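Local coordinates for protein H subunit of photosynthetic reaction center complex (Rhodopseudomonas palustris, PDB 6Z5S) that probably caps the cytoplasmic face of the photosynthetic reaction centre through a PRC-barrel domain, fixed to the membrane by a single transmembrane helix, at residues D[225-228]-D[229-233]. Sequence-based numbering, arbitrary orientation.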
ATOM      1  N   ASP D 225      30.793  12.310 -28.196  1.00 67.04           N
ATOM      2  CA  ASP D 225      29.461  11.779 -28.448  1.00 67.04           C
ATOM      3  C   ASP D 225      29.066  10.712 -27.438  1.00 67.04           C
ATOM      4  O   ASP D 225      28.110   9.969 -27.669  1.00 67.04           O
ATOM      5  CB  ASP D 225      29.369  11.222 -29.866  1.00 67.04           C
ATOM      6  CG  ASP D 225      29.501  12.298 -30.917  1.00 67.04           C
ATOM      7  OD1 ASP D 225      29.168  13.464 -30.621  1.00 67.04           O
ATOM      8  OD2 ASP D 225      29.933  11.977 -32.042  1.00 67.04           O
ATOM      9  N   GLN D 226      29.781  10.616 -26.325  1.00 61.37           N
ATOM     10  CA  GLN D 226      29.406   9.693 -25.271  1.00 61.37           C
ATOM     11  C   GLN D 226      29.948  10.221 -23.954  1.00 61.37           C
ATOM     12  O   GLN D 226      30.984  10.885 -23.913  1.00 61.37           O
ATOM     13  CB  GLN D 226      29.919   8.280 -25.549  1.00 61.37           C
ATOM     14  CG  GLN D 226      31.375   8.072 -25.225  1.00 61.37           C
ATOM     15  CD  GLN D 226      31.883   6.738 -25.708  1.00 61.37           C
ATOM     16  OE1 GLN D 226      31.423   6.220 -26.722  1.00 61.37           O
ATOM     17  NE2 GLN D 226      32.837   6.172 -24.987  1.00 61.37           N
ATOM     18  N   VAL D 227      29.227   9.928 -22.882  1.00 57.93           N
ATOM     19  CA  VAL D 227      29.571  10.399 -21.551  1.00 57.93           C
ATOM     20  C   VAL D 227      29.631   9.200 -20.617  1.00 57.93           C
ATOM     21  O   VAL D 227      28.769   8.317 -20.667  1.00 57.93           O
ATOM     22  CB  VAL D 227      28.564  11.459 -21.055  1.00 57.93           C
ATOM     23  CG1 VAL D 227      27.158  10.897 -21.015  1.00 57.93           C
ATOM     24  CG2 VAL D 227      28.964  11.985 -19.693  1.00 57.93           C
ATOM     25  N   SER D 228      30.666   9.153 -19.790  1.00 55.22           N
ATOM     26  CA  SER D 228      30.858   8.053 -18.862  1.00 55.22           C
ATOM     27  C   SER D 228      30.097   8.307 -17.567  1.00 55.22           C
ATOM     28  O   SER D 228      29.677   9.424 -17.269  1.00 55.22           O
ATOM     29  CB  SER D 228      32.342   7.855 -18.574  1.00 55.22           C
ATOM     30  OG  SER D 228      32.809   8.833 -17.671  1.00 55.22           O
ATOM     31  N   LYS D 229      29.924   7.242 -16.784  1.00 52.86           N
ATOM     32  CA  LYS D 229      29.255   7.373 -15.495  1.00 52.86           C
ATOM     33  C   LYS D 229      30.002   8.333 -14.582  1.00 52.86           C
ATOM     34  O   LYS D 229      29.386   9.097 -13.827  1.00 52.86           O
ATOM     35  CB  LYS D 229      29.124   6.002 -14.839  1.00 52.86           C
ATOM     36  CG  LYS D 229      27.996   5.162 -15.395  1.00 52.86           C
ATOM     37  CD  LYS D 229      28.044   3.748 -14.864  1.00 52.86           C
ATOM     38  CE  LYS D 229      28.971   2.883 -15.687  1.00 52.86           C
ATOM     39  NZ  LYS D 229      29.010   1.495 -15.169  1.00 52.86           N
ATOM     40  N   LEU D 230      31.333   8.312 -14.642  1.00 50.90           N
ATOM     41  CA  LEU D 230      32.128   9.200 -13.805  1.00 50.90           C
ATOM     42  C   LEU D 230      31.871  10.655 -14.164  1.00 50.90           C
ATOM     43  O   LEU D 230      31.682  11.501 -13.284  1.00 50.90           O
ATOM     44  CB  LEU D 230      33.606   8.862 -13.949  1.00 50.90           C
ATOM     45  CG  LEU D 230      34.529   9.620 -13.005  1.00 50.90           C
ATOM     46  CD1 LEU D 230      34.088   9.418 -11.577  1.00 50.90           C
ATOM     47  CD2 LEU D 230      35.950   9.158 -13.192  1.00 50.90           C
ATOM     48  N   GLU D 231      31.853  10.963 -15.458  1.00 55.92           N
ATOM     49  CA  GLU D 231      31.557  12.325 -15.875  1.00 55.92           C
ATOM     50  C   GLU D 231      30.126  12.706 -15.538  1.00 55.92           C
ATOM     51  O   GLU D 231      29.855  13.869 -15.235  1.00 55.92           O
ATOM     52  CB  GLU D 231      31.815  12.480 -17.368  1.00 55.92           C
ATOM     53  CG  GLU D 231      33.238  12.180 -17.769  1.00 55.92           C
ATOM     54  CD  GLU D 231      33.335  11.514 -19.124  1.00 55.92           C
ATOM     55  OE1 GLU D 231      32.298  11.047 -19.635  1.00 55.92           O
ATOM     56  OE2 GLU D 231      34.450  11.452 -19.679  1.00 55.92           O
ATOM     57  N   GLU D 232      29.203  11.748 -15.588  1.00 56.45           N
ATOM     58  CA  GLU D 232      27.829  12.019 -15.185  1.00 56.45           C
ATOM     59  C   GLU D 232      27.763  12.471 -13.732  1.00 56.45           C
ATOM     60  O   GLU D 232      27.156  13.506 -13.420  1.00 56.45           O
ATOM     61  CB  GLU D 232      26.965  10.781 -15.401  1.00 56.45           C
ATOM     62  CG  GLU D 232      26.503  10.584 -16.825  1.00 56.45           C
ATOM     63  CD  GLU D 232      25.509   9.453 -16.950  1.00 56.45           C
ATOM     64  OE1 GLU D 232      25.902   8.359 -17.403  1.00 56.45           O
ATOM     65  OE2 GLU D 232      24.333   9.655 -16.588  1.00 56.45           O
ATOM     66  N   ASP D 233      28.368  11.702 -12.822  1.00 50.73           N
ATOM     67  CA  ASP D 233      28.388  12.155 -11.437  1.00 50.73           C
ATOM     68  C   ASP D 233      29.113  13.478 -11.292  1.00 50.73           C
ATOM     69  O   ASP D 233      28.679  14.335 -10.523  1.00 50.73           O
ATOM     70  CB  ASP D 233      28.998  11.124 -10.492  1.00 50.73           C
ATOM     71  CG  ASP D 233      27.978  10.150  -9.961  1.00 50.73           C
ATOM     72  OD1 ASP D 233      26.768  10.396 -10.132  1.00 50.73           O
ATOM     73  OD2 ASP D 233      28.375   9.209  -9.256  1.00 50.73           O
TER
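Ser-228, the N-cap of helix 229-245, pairs with Glu-231 in a capping box. Lys-229 opens the helix and sends NZ outward to a salt bridge with an acidic side chain of another protein's chain. CB of Leu-230 passes 3.8 Å from Ser-228 OG. At Glu-231 two reciprocal bonds define the box: its N donates to Ser-228 OG at 3.2 Å, nearly straight at 170°, and its OE1 accepts from Ser-228 N at 2.5 Å on the anti side, 31° out of the carboxylate plane. A bend at chi2 (145°) turns the carboxylate back toward the residue before the helix, and OE2 is hydrogen-bonded to Ser-222 N. Val-227, with CG2 anti to its own N, places that methyl 3.7 Å from Glu-231 CB. Were Glu-231 cut back to an alanine, the N-H groups of Ser-228 and Ser-222 would probably lose their carboxylate mate. Glu-232 N closes the first helical turn by donating to Ser-228 O at 2.9 Å, and its CG lies 4.0 Å from Val-227 CG2. Asp-233 N continues the helical pattern to Lys-229 O. Ser-228 OG is also hydrogen-bonded to Asp-117 OD2. Glu-232 OE2 forms a salt bridge with a basic side chain of another protein's chain and a hydrogen bond with Tyr-177 OH of strand 174-182, while Val-227 and Glu-232 pack on Ile-129 of strand 129-131, setting the helix start beside the antiparallel sheet.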